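Niemann-Pick type C2 protein (Camponotus japonicus, PDB 3WEB) binds oleic acid in the interior of an immunoglobulin-like beta-sandwich and probably carries such lipids as part of chemical communication in the worker ant. Local coordinates at residues F42-V51 and K82-E90; T103-W112 and C124-K132. All blocks are in the same frame, centred on the assembly; numbering follows the deposited sequence.

In the fold
The two contacts lie on opposite sides of the chain's centre, their own centres about 27 Å apart and their nearest atoms about 7 Å apart. Interaction 2 pairs strands 107-116 and 121-131 as a hairpin, and the face carrying Ile110, Trp112 and Phe127 meets the oleic acid directly. Interaction 1 ties the end of strand 34-44 and the loop after it to the loop leading into strand 91-99; the side chain of Val51 is about 11 Å from the bound oleic acid (OLA). The same strands link them: Val48 and Val51 of interaction 1 touch Ile122 on strand 121-131, and Phe114 meets Phe42 of interaction 1 as well as Trp112 of interaction 2.

Interaction 1 of 2, residues F42-V51 and K82-E90; sequences FTPSVDVKNV and KCPLKKDVE
Leu85 reaches from the loop 82-90 into the bend of 42-51, where its CB, CG and CD1 each lie 3.8 Å from Val48 CB. CB also touches Pro44 CG; CG continues alongside Val48, whose side chain points the same way; the tip, CD1, crosses Val51 at CG2 (3.8 Å) and Phe42 at CE2 (4.0 Å). Its backbone is held too: Leu85 N donates to Val48 O at 2.7 Å, and Val48 N returns a bond to Leu85 O. This is a single antiparallel bridge, joining the two loops at one end of the ML-domain beta-sandwich, where strand 34-44 ends and the chain comes back toward strand 91-99. The type II turn Lys86-Val89 is gripped at three points. Asp47 OD1 takes Lys87 N at 2.8 Å, nearly along its C-O axis, Pro44 O takes Asp88 N, and Lys87 NZ comes back to Ser45 O at 3.0 Å through a final bend in its chain (chi4 75°). Thr43 CG2 lies 3.5 Å from Asp88 C. Thr43 OG1, turned beside its own backbone N (chi1 -51°), shares a water with Glu90 OE2, which also bonds Ser14. A valine in place of Thr43 lacks the hydroxyl and would probably cost the water link from this position to Glu90 OE2. Farther along, Cys83 SG, in a disulfide with Cys74, lies 3.7 Å from Asn50 CA.

Interaction 2 of 2, residues T103-W112 and C124-K132; sequences TPALSLEIMW and CVKFPAKIK. With OLA (oleic acid), chain B.
Ile110 and Phe127 face each other as a hydrogen-bonded pair in the antiparallel ladder of 107-112 with 124-131. Ile110 N donates to Phe127 O at 2.8 Å, almost straight at 176°, and Phe127 N returns to Ile110 O; Leu108 with Ala129 and Trp112 with Val125 repeat the reciprocal pair of hydrogen bonds. Just before strand 107-112 begins, Leu106 O still accepts from Ile131 N.

Apolar packing fills the face shared by these pairs. The Phe127 side chain is folded back over its own backbone (chi1 65°), which brings the ring under Ile110: Ile110 CB stands over one face of the Phe127 ring, 4.2 Å from its centroid, in a CH-pi contact offset toward the rim. Ile110 CD1 presses on Ala129 CB at 3.5 Å, and Leu106 CD2 lies alongside Ile131 CD1.

The lipid takes up the same face. Oleic acid C11 lies in plane at the Phe127 ring edge, 3.7 Å from CZ, and C8 rides over one face of the Trp112 indole; Thr103 CG2 meets the tail end, C18, at 3.8 Å.

Charge appears on the other face, where Glu109 OE2 and Lys126 NZ form a long salt bridge of 3.8 Å, the lysine running beside Met111.

Strand 51-59 pairs with the edge of 107-116 opposite 121-131, Cys124 is in a disulfide with Cys6, and across the sandwich Met40 of strand 34-44 touches both Trp112 and Val125.

Interaction 1 of 2, residues F42-V51 and K82-E90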
loop_
_atom_site.group_PDB
_atom_site.type_symbol
_atom_site.label_atom_id
_atom_site.label_comp_id
_atom_site.label_asym_id
_atom_site.label_seq_id
_atom_site.Cartn_x
_atom_site.Cartn_y
_atom_site.Cartn_z
ATOM N N PHE A 42 6.531 8.331 -1.046
ATOM C CA PHE A 42 5.435 9.131 -1.576
ATOM C C PHE A 42 5.524 10.599 -1.169
ATOM O O PHE A 42 6.207 10.955 -0.205
ATOM C CB PHE A 42 4.075 8.514 -1.203
ATOM C CG PHE A 42 3.700 8.659 0.250
ATOM C CD1 PHE A 42 4.310 7.872 1.233
ATOM C CD2 PHE A 42 2.715 9.565 0.634
ATOM C CE1 PHE A 42 3.955 7.996 2.570
ATOM C CE2 PHE A 42 2.349 9.688 1.970
ATOM C CZ PHE A 42 2.976 8.913 2.939
ATOM N N THR A 43 4.811 11.427 -1.917
ATOM C CA THR A 43 4.817 12.868 -1.728
ATOM C C THR A 43 3.394 13.431 -1.824
ATOM O O THR A 43 2.783 13.370 -2.896
ATOM C CB THR A 43 5.673 13.570 -2.807
ATOM O OG1 THR A 43 6.972 12.966 -2.881
ATOM C CG2 THR A 43 5.829 15.046 -2.487
ATOM N N PRO A 44 2.876 13.998 -0.717
ATOM C CA PRO A 44 1.586 14.700 -0.785
ATOM C C PRO A 44 1.765 16.047 -1.493
ATOM O O PRO A 44 2.837 16.666 -1.385
ATOM C CB PRO A 44 1.222 14.915 0.692
ATOM C CG PRO A 44 2.547 14.990 1.400
ATOM C CD PRO A 44 3.509 14.119 0.613
ATOM N N SER A 45 0.746 16.494 -2.224
ATOM C CA SER A 45 0.825 17.775 -2.931
ATOM C C SER A 45 0.187 18.899 -2.114
ATOM O O SER A 45 0.180 20.064 -2.536
ATOM C CB SER A 45 0.175 17.679 -4.312
ATOM O OG SER A 45 -1.171 17.254 -4.208
ATOM N N VAL A 46 -0.359 18.522 -0.959
ATOM C CA VAL A 46 -0.938 19.434 0.025
ATOM C C VAL A 46 -0.495 19.009 1.426
ATOM O O VAL A 46 0.002 17.897 1.609
ATOM C CB VAL A 46 -2.486 19.434 -0.029
ATOM C CG1 VAL A 46 -2.990 19.982 -1.364
ATOM C CG2 VAL A 46 -3.052 18.044 0.250
ATOM N N ASP A 47 -0.651 19.899 2.408
ATOM C CA ASP A 47 -0.416 19.529 3.798
ATOM C C ASP A 47 -1.480 18.528 4.234
ATOM O O ASP A 47 -2.650 18.688 3.911
ATOM C CB ASP A 47 -0.460 20.761 4.705
ATOM C CG ASP A 47 0.738 21.680 4.524
ATOM O OD1 ASP A 47 1.779 21.263 3.976
ATOM O OD2 ASP A 47 0.629 22.848 4.952
ATOM N N VAL A 48 -1.069 17.494 4.955
ATOM C CA VAL A 48 -1.982 16.418 5.346
ATOM C C VAL A 48 -1.989 16.258 6.864
ATOM O O VAL A 48 -0.935 16.089 7.473
ATOM C CB VAL A 48 -1.596 15.087 4.645
ATOM C CG1 VAL A 48 -2.438 13.920 5.154
ATOM C CG2 VAL A 48 -1.721 15.224 3.135
ATOM N N LYS A 49 -3.177 16.320 7.468
ATOM C CA LYS A 49 -3.303 16.245 8.922
ATOM C C LYS A 49 -3.371 14.827 9.470
ATOM O O LYS A 49 -2.864 14.557 10.556
ATOM C CB LYS A 49 -4.507 17.054 9.404
ATOM C CG LYS A 49 -4.244 18.553 9.437
ATOM C CD LYS A 49 -5.422 19.328 10.009
ATOM C CE LYS A 49 -5.722 18.956 11.453
ATOM N NZ LYS A 49 -6.926 19.672 11.954
ATOM N N ASN A 50 -4.012 13.930 8.727
ATOM C CA ASN A 50 -4.133 12.527 9.119
ATOM C C ASN A 50 -4.211 11.643 7.880
ATOM O O ASN A 50 -4.720 12.068 6.839
ATOM C CB ASN A 50 -5.372 12.311 9.997
ATOM C CG ASN A 50 -5.379 10.961 10.688
ATOM O OD1 ASN A 50 -4.385 10.541 11.285
ATOM N ND2 ASN A 50 -6.518 10.279 10.634
ATOM N N VAL A 51 -3.710 10.415 7.999
ATOM C CA VAL A 51 -3.720 9.466 6.883
ATOM C C VAL A 51 -4.502 8.208 7.265
ATOM O O VAL A 51 -4.259 7.624 8.317
ATOM C CB VAL A 51 -2.287 9.067 6.449
ATOM C CG1 VAL A 51 -2.322 8.118 5.251
ATOM C CG2 VAL A 51 -1.460 10.299 6.112
ATOM N N LYS A 82 5.223 10.425 10.461
ATOM C CA LYS A 82 4.596 11.266 11.479
ATOM C C LYS A 82 3.826 12.404 10.826
ATOM O O LYS A 82 4.367 13.153 10.014
ATOM C CB LYS A 82 5.631 11.832 12.457
ATOM C CG LYS A 82 6.330 10.809 13.350
ATOM C CD LYS A 82 6.979 11.515 14.541
ATOM C CE LYS A 82 8.065 10.667 15.188
ATOM N NZ LYS A 82 9.283 10.598 14.329
ATOM N N CYS A 83 2.553 12.524 11.189
ATOM C CA CYS A 83 1.709 13.635 10.766
ATOM C C CYS A 83 1.982 14.882 11.625
ATOM O O CYS A 83 2.438 14.757 12.759
ATOM C CB CYS A 83 0.238 13.229 10.890
ATOM S SG CYS A 83 -0.421 12.329 9.464
ATOM N N PRO A 84 1.712 16.087 11.090
ATOM C CA PRO A 84 1.188 16.357 9.747
ATOM C C PRO A 84 2.239 16.179 8.650
ATOM O O PRO A 84 3.434 16.387 8.884
ATOM C CB PRO A 84 0.735 17.816 9.839
ATOM C CG PRO A 84 1.628 18.423 10.863
ATOM C CD PRO A 84 1.904 17.334 11.864
ATOM N N LEU A 85 1.788 15.788 7.462
ATOM C CA LEU A 85 2.673 15.670 6.308
ATOM C C LEU A 85 2.813 17.028 5.660
ATOM O O LEU A 85 1.822 17.741 5.456
ATOM C CB LEU A 85 2.120 14.675 5.284
ATOM C CG LEU A 85 1.559 13.330 5.759
ATOM C CD1 LEU A 85 1.175 12.481 4.549
ATOM C CD2 LEU A 85 2.531 12.582 6.661
ATOM N N LYS A 86 4.051 17.392 5.362
ATOM C CA LYS A 86 4.322 18.652 4.688
ATOM C C LYS A 86 4.185 18.517 3.176
ATOM O O LYS A 86 4.711 17.583 2.562
ATOM C CB LYS A 86 5.722 19.156 5.034
ATOM C CG LYS A 86 5.951 19.460 6.505
ATOM C CD LYS A 86 7.358 19.999 6.660
ATOM C CE LYS A 86 7.591 20.586 8.039
ATOM N NZ LYS A 86 9.048 20.798 8.207
ATOM N N LYS A 87 3.490 19.482 2.585
ATOM C CA LYS A 87 3.369 19.619 1.142
ATOM C C LYS A 87 4.732 19.462 0.448
ATOM O O LYS A 87 5.729 20.038 0.899
ATOM C CB LYS A 87 2.769 21.003 0.852
ATOM C CG LYS A 87 2.684 21.403 -0.605
ATOM C CD LYS A 87 2.337 22.877 -0.709
ATOM C CE LYS A 87 2.360 23.332 -2.152
ATOM N NZ LYS A 87 1.159 22.837 -2.873
ATOM N N ASP A 88 4.766 18.654 -0.614
ATOM C CA ASP A 88 5.917 18.543 -1.528
ATOM C C ASP A 88 7.164 17.868 -0.968
ATOM O O ASP A 88 8.223 17.889 -1.601
ATOM C CB ASP A 88 6.293 19.917 -2.112
ATOM C CG ASP A 88 5.208 20.489 -2.992
ATOM O OD1 ASP A 88 4.410 19.708 -3.535
ATOM O OD2 ASP A 88 5.154 21.726 -3.151
ATOM N N VAL A 89 7.039 17.262 0.205
ATOM C CA VAL A 89 8.170 16.571 0.821
ATOM C C VAL A 89 7.967 15.072 0.665
ATOM O O VAL A 89 6.938 14.537 1.083
ATOM C CB VAL A 89 8.331 16.961 2.311
ATOM C CG1 VAL A 89 9.434 16.150 2.976
ATOM C CG2 VAL A 89 8.643 18.448 2.444
ATOM N N GLU A 90 8.934 14.405 0.038
ATOM C CA GLU A 90 8.874 12.952 -0.080
ATOM C C GLU A 90 9.221 12.297 1.239
ATOM O O GLU A 90 10.190 12.675 1.897
ATOM C CB GLU A 90 9.794 12.426 -1.179
ATOM C CG GLU A 90 9.526 10.955 -1.488
ATOM C CD GLU A 90 10.277 10.456 -2.701
ATOM O OE1 GLU A 90 11.504 10.658 -2.766
ATOM O OE2 GLU A 90 9.640 9.857 -3.587
HETATM O O HOH W 1 6.969 10.513 -4.099
#

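Interaction 2 of 2, residues T103-W112 and C124-K132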
loop_
_atom_site.group_PDB
_atom_site.type_symbol
_atom_site.label_atom_id
_atom_site.label_comp_id
_atom_site.label_asym_id
_atom_site.label_seq_id
_atom_site.Cartn_x
_atom_site.Cartn_y
_atom_site.Cartn_z
ATOM N N THR A 103 -3.665 -18.647 4.921
ATOM C CA THR A 103 -3.901 -17.774 3.774
ATOM C C THR A 103 -4.028 -18.611 2.500
ATOM O O THR A 103 -3.140 -19.417 2.193
ATOM C CB THR A 103 -2.769 -16.735 3.606
ATOM O OG1 THR A 103 -2.564 -16.042 4.842
ATOM C CG2 THR A 103 -3.114 -15.721 2.517
ATOM N N PRO A 104 -5.141 -18.433 1.761
ATOM C CA PRO A 104 -5.345 -19.157 0.507
ATOM C C PRO A 104 -4.318 -18.768 -0.550
ATOM O O PRO A 104 -3.914 -17.606 -0.624
ATOM C CB PRO A 104 -6.744 -18.711 0.066
ATOM C CG PRO A 104 -6.966 -17.401 0.745
ATOM C CD PRO A 104 -6.275 -17.539 2.069
ATOM N N ALA A 105 -3.891 -19.746 -1.341
ATOM C CA ALA A 105 -3.017 -19.487 -2.474
ATOM C C ALA A 105 -3.853 -19.080 -3.684
ATOM O O ALA A 105 -4.641 -19.877 -4.204
ATOM C CB ALA A 105 -2.174 -20.713 -2.791
ATOM N N LEU A 106 -3.697 -17.829 -4.109
ATOM C CA LEU A 106 -4.371 -17.330 -5.304
ATOM C C LEU A 106 -3.608 -16.165 -5.932
ATOM O O LEU A 106 -2.712 -15.585 -5.310
ATOM C CB LEU A 106 -5.821 -16.920 -4.996
ATOM C CG LEU A 106 -6.143 -15.519 -4.446
ATOM C CD1 LEU A 106 -7.615 -15.177 -4.662
ATOM C CD2 LEU A 106 -5.767 -15.376 -2.976
ATOM N N SER A 107 -3.974 -15.854 -7.173
ATOM C CA SER A 107 -3.489 -14.674 -7.881
ATOM C C SER A 107 -4.605 -13.639 -7.892
ATOM O O SER A 107 -5.762 -13.973 -8.168
ATOM C CB SER A 107 -3.128 -15.023 -9.325
ATOM O OG SER A 107 -2.146 -16.042 -9.386
ATOM N N LEU A 108 -4.257 -12.391 -7.587
ATOM C CA LEU A 108 -5.216 -11.290 -7.598
ATOM C C LEU A 108 -4.514 -9.948 -7.777
ATOM O O LEU A 108 -3.330 -9.806 -7.448
ATOM C CB LEU A 108 -6.046 -11.278 -6.307
ATOM C CG LEU A 108 -5.469 -10.696 -5.008
ATOM C CD1 LEU A 108 -6.552 -10.659 -3.938
ATOM C CD2 LEU A 108 -4.245 -11.449 -4.505
ATOM N N GLU A 109 -5.244 -8.974 -8.305
ATOM C CA GLU A 109 -4.758 -7.602 -8.318
ATOM C C GLU A 109 -5.048 -6.982 -6.968
ATOM O O GLU A 109 -6.126 -7.168 -6.395
ATOM C CB GLU A 109 -5.434 -6.767 -9.400
ATOM C CG GLU A 109 -4.920 -6.999 -10.810
ATOM C CD GLU A 109 -5.541 -6.034 -11.801
ATOM O OE1 GLU A 109 -6.785 -6.033 -11.938
ATOM O OE2 GLU A 109 -4.791 -5.262 -12.438
ATOM N N ILE A 110 -4.071 -6.244 -6.467
ATOM C CA ILE A 110 -4.196 -5.565 -5.192
ATOM C C ILE A 110 -4.224 -4.069 -5.468
ATOM O O ILE A 110 -3.467 -3.578 -6.311
ATOM C CB ILE A 110 -3.040 -5.955 -4.244
ATOM C CG1 ILE A 110 -3.238 -7.397 -3.766
ATOM C CG2 ILE A 110 -2.953 -5.002 -3.055
ATOM C CD1 ILE A 110 -2.012 -8.015 -3.136
ATOM N N MET A 111 -5.126 -3.361 -4.791
ATOM C CA MET A 111 -5.168 -1.908 -4.842
ATOM C C MET A 111 -5.000 -1.373 -3.438
ATOM O O MET A 111 -5.673 -1.818 -2.516
ATOM C CB MET A 111 -6.476 -1.400 -5.440
ATOM C CG MET A 111 -6.658 -1.717 -6.920
ATOM S SD MET A 111 -8.297 -1.242 -7.508
ATOM C CE MET A 111 -8.371 0.463 -6.950
ATOM N N TRP A 112 -4.094 -0.417 -3.285
ATOM C CA TRP A 112 -3.713 0.060 -1.968
ATOM C C TRP A 112 -3.641 1.573 -2.003
ATOM O O TRP A 112 -2.922 2.148 -2.828
ATOM C CB TRP A 112 -2.365 -0.563 -1.592
ATOM C CG TRP A 112 -1.749 -0.098 -0.310
ATOM C CD1 TRP A 112 -2.373 0.077 0.897
ATOM C CD2 TRP A 112 -0.362 0.192 -0.092
ATOM N NE1 TRP A 112 -1.465 0.488 1.842
ATOM C CE2 TRP A 112 -0.223 0.567 1.264
ATOM C CE3 TRP A 112 0.774 0.188 -0.918
ATOM C CZ2 TRP A 112 1.011 0.935 1.822
ATOM C CZ3 TRP A 112 2.008 0.549 -0.360
ATOM C CH2 TRP A 112 2.111 0.922 0.999
ATOM N N CYS A 124 -2.586 5.907 -4.808
ATOM C CA CYS A 124 -3.321 4.701 -5.186
ATOM C C CYS A 124 -2.375 3.836 -5.997
ATOM O O CYS A 124 -1.958 4.231 -7.090
ATOM C CB CYS A 124 -4.551 5.051 -6.020
ATOM S SG CYS A 124 -5.716 3.687 -6.245
ATOM N N VAL A 125 -2.053 2.667 -5.448
ATOM C CA VAL A 125 -1.108 1.722 -6.049
ATOM C C VAL A 125 -1.878 0.474 -6.444
ATOM O O VAL A 125 -2.678 -0.029 -5.660
ATOM C CB VAL A 125 -0.010 1.322 -5.039
ATOM C CG1 VAL A 125 0.966 0.328 -5.660
ATOM C CG2 VAL A 125 0.727 2.559 -4.517
ATOM N N LYS A 126 -1.643 -0.012 -7.662
ATOM C CA LYS A 126 -2.288 -1.224 -8.148
ATOM C C LYS A 126 -1.234 -2.168 -8.720
ATOM O O LYS A 126 -0.405 -1.764 -9.535
ATOM C CB LYS A 126 -3.321 -0.875 -9.217
ATOM C CG LYS A 126 -4.096 -2.052 -9.770
ATOM C CD LYS A 126 -4.938 -1.577 -10.940
ATOM C CE LYS A 126 -6.102 -2.504 -11.226
ATOM N NZ LYS A 126 -6.765 -2.060 -12.483
ATOM N N PHE A 127 -1.250 -3.417 -8.276
ATOM C CA PHE A 127 -0.281 -4.387 -8.792
ATOM C C PHE A 127 -0.822 -5.812 -8.737
ATOM O O PHE A 127 -1.704 -6.112 -7.915
ATOM C CB PHE A 127 1.054 -4.269 -8.040
ATOM C CG PHE A 127 0.973 -4.630 -6.587
ATOM C CD1 PHE A 127 0.534 -3.702 -5.647
ATOM C CD2 PHE A 127 1.360 -5.892 -6.156
ATOM C CE1 PHE A 127 0.475 -4.041 -4.304
ATOM C CE2 PHE A 127 1.299 -6.240 -4.822
ATOM C CZ PHE A 127 0.853 -5.310 -3.893
ATOM N N PRO A 128 -0.322 -6.692 -9.626
ATOM C CA PRO A 128 -0.727 -8.096 -9.557
ATOM C C PRO A 128 0.103 -8.867 -8.527
ATOM O O PRO A 128 1.335 -8.713 -8.466
ATOM C CB PRO A 128 -0.443 -8.609 -10.966
ATOM C CG PRO A 128 0.712 -7.776 -11.438
ATOM C CD PRO A 128 0.610 -6.442 -10.744
ATOM N N ALA A 129 -0.562 -9.690 -7.720
ATOM C CA ALA A 129 0.156 -10.522 -6.748
ATOM C C ALA A 129 -0.206 -11.998 -6.850
ATOM O O ALA A 129 -1.277 -12.361 -7.340
ATOM C CB ALA A 129 -0.082 -10.022 -5.331
ATOM N N LYS A 130 0.701 -12.841 -6.381
ATOM C CA LYS A 130 0.425 -14.259 -6.284
ATOM C C LYS A 130 0.845 -14.742 -4.910
ATOM O O LYS A 130 2.026 -14.699 -4.564
ATOM C CB LYS A 130 1.141 -15.034 -7.388
ATOM C CG LYS A 130 0.688 -16.484 -7.493
ATOM C CD LYS A 130 1.288 -17.160 -8.711
ATOM C CE LYS A 130 0.959 -18.642 -8.716
ATOM N NZ LYS A 130 1.666 -19.345 -9.821
ATOM N N ILE A 131 -0.136 -15.170 -4.121
ATOM C CA ILE A 131 0.136 -15.719 -2.805
ATOM C C ILE A 131 0.495 -17.182 -3.008
ATOM O O ILE A 131 -0.290 -17.936 -3.590
ATOM C CB ILE A 131 -1.076 -15.572 -1.862
ATOM C CG1 ILE A 131 -1.515 -14.104 -1.791
ATOM C CG2 ILE A 131 -0.735 -16.114 -0.477
ATOM C CD1 ILE A 131 -2.890 -13.879 -1.201
ATOM N N LYS A 132 1.681 -17.576 -2.547
ATOM C CA LYS A 132 2.230 -18.905 -2.862
ATOM C C LYS A 132 3.049 -19.511 -1.724
ATOM O O LYS A 132 3.509 -18.826 -0.813
ATOM C CB LYS A 132 3.064 -18.856 -4.151
ATOM C CG LYS A 132 4.247 -17.890 -4.122
ATOM C CD LYS A 132 5.087 -17.966 -5.395
ATOM C CE LYS A 132 4.437 -17.215 -6.550
ATOM N NZ LYS A 132 5.312 -17.107 -7.753
ATOM O OXT LYS A 132 3.274 -20.724 -1.695
HETATM C C1 OLA B . -2.034 -3.736 8.269
HETATM O O1 OLA B . -2.331 -2.541 8.502
HETATM O O2 OLA B . -2.802 -4.690 8.528
HETATM C C2 OLA B . -0.685 -4.043 7.656
HETATM C C3 OLA B . -0.850 -4.652 6.266
HETATM C C4 OLA B . 0.050 -3.961 5.248
HETATM C C5 OLA B . -0.760 -3.198 4.208
HETATM C C6 OLA B . 0.023 -3.001 2.917
HETATM C C7 OLA B . -0.618 -3.806 1.793
HETATM C C8 OLA B . 0.052 -3.585 0.438
HETATM C C9 OLA B . 1.308 -4.424 0.309
HETATM C C10 OLA B . 1.325 -5.695 -0.106
HETATM C C11 OLA B . 0.083 -6.460 -0.504
HETATM C C12 OLA B . 0.227 -7.918 -0.091
HETATM C C13 OLA B . -1.064 -8.444 0.523
HETATM C C14 OLA B . -0.819 -9.784 1.207
HETATM C C15 OLA B . -2.101 -10.602 1.296
HETATM C C16 OLA B . -2.598 -10.681 2.735
HETATM C C17 OLA B . -2.394 -12.080 3.306
HETATM C C18 OLA B . -3.483 -12.432 4.297
#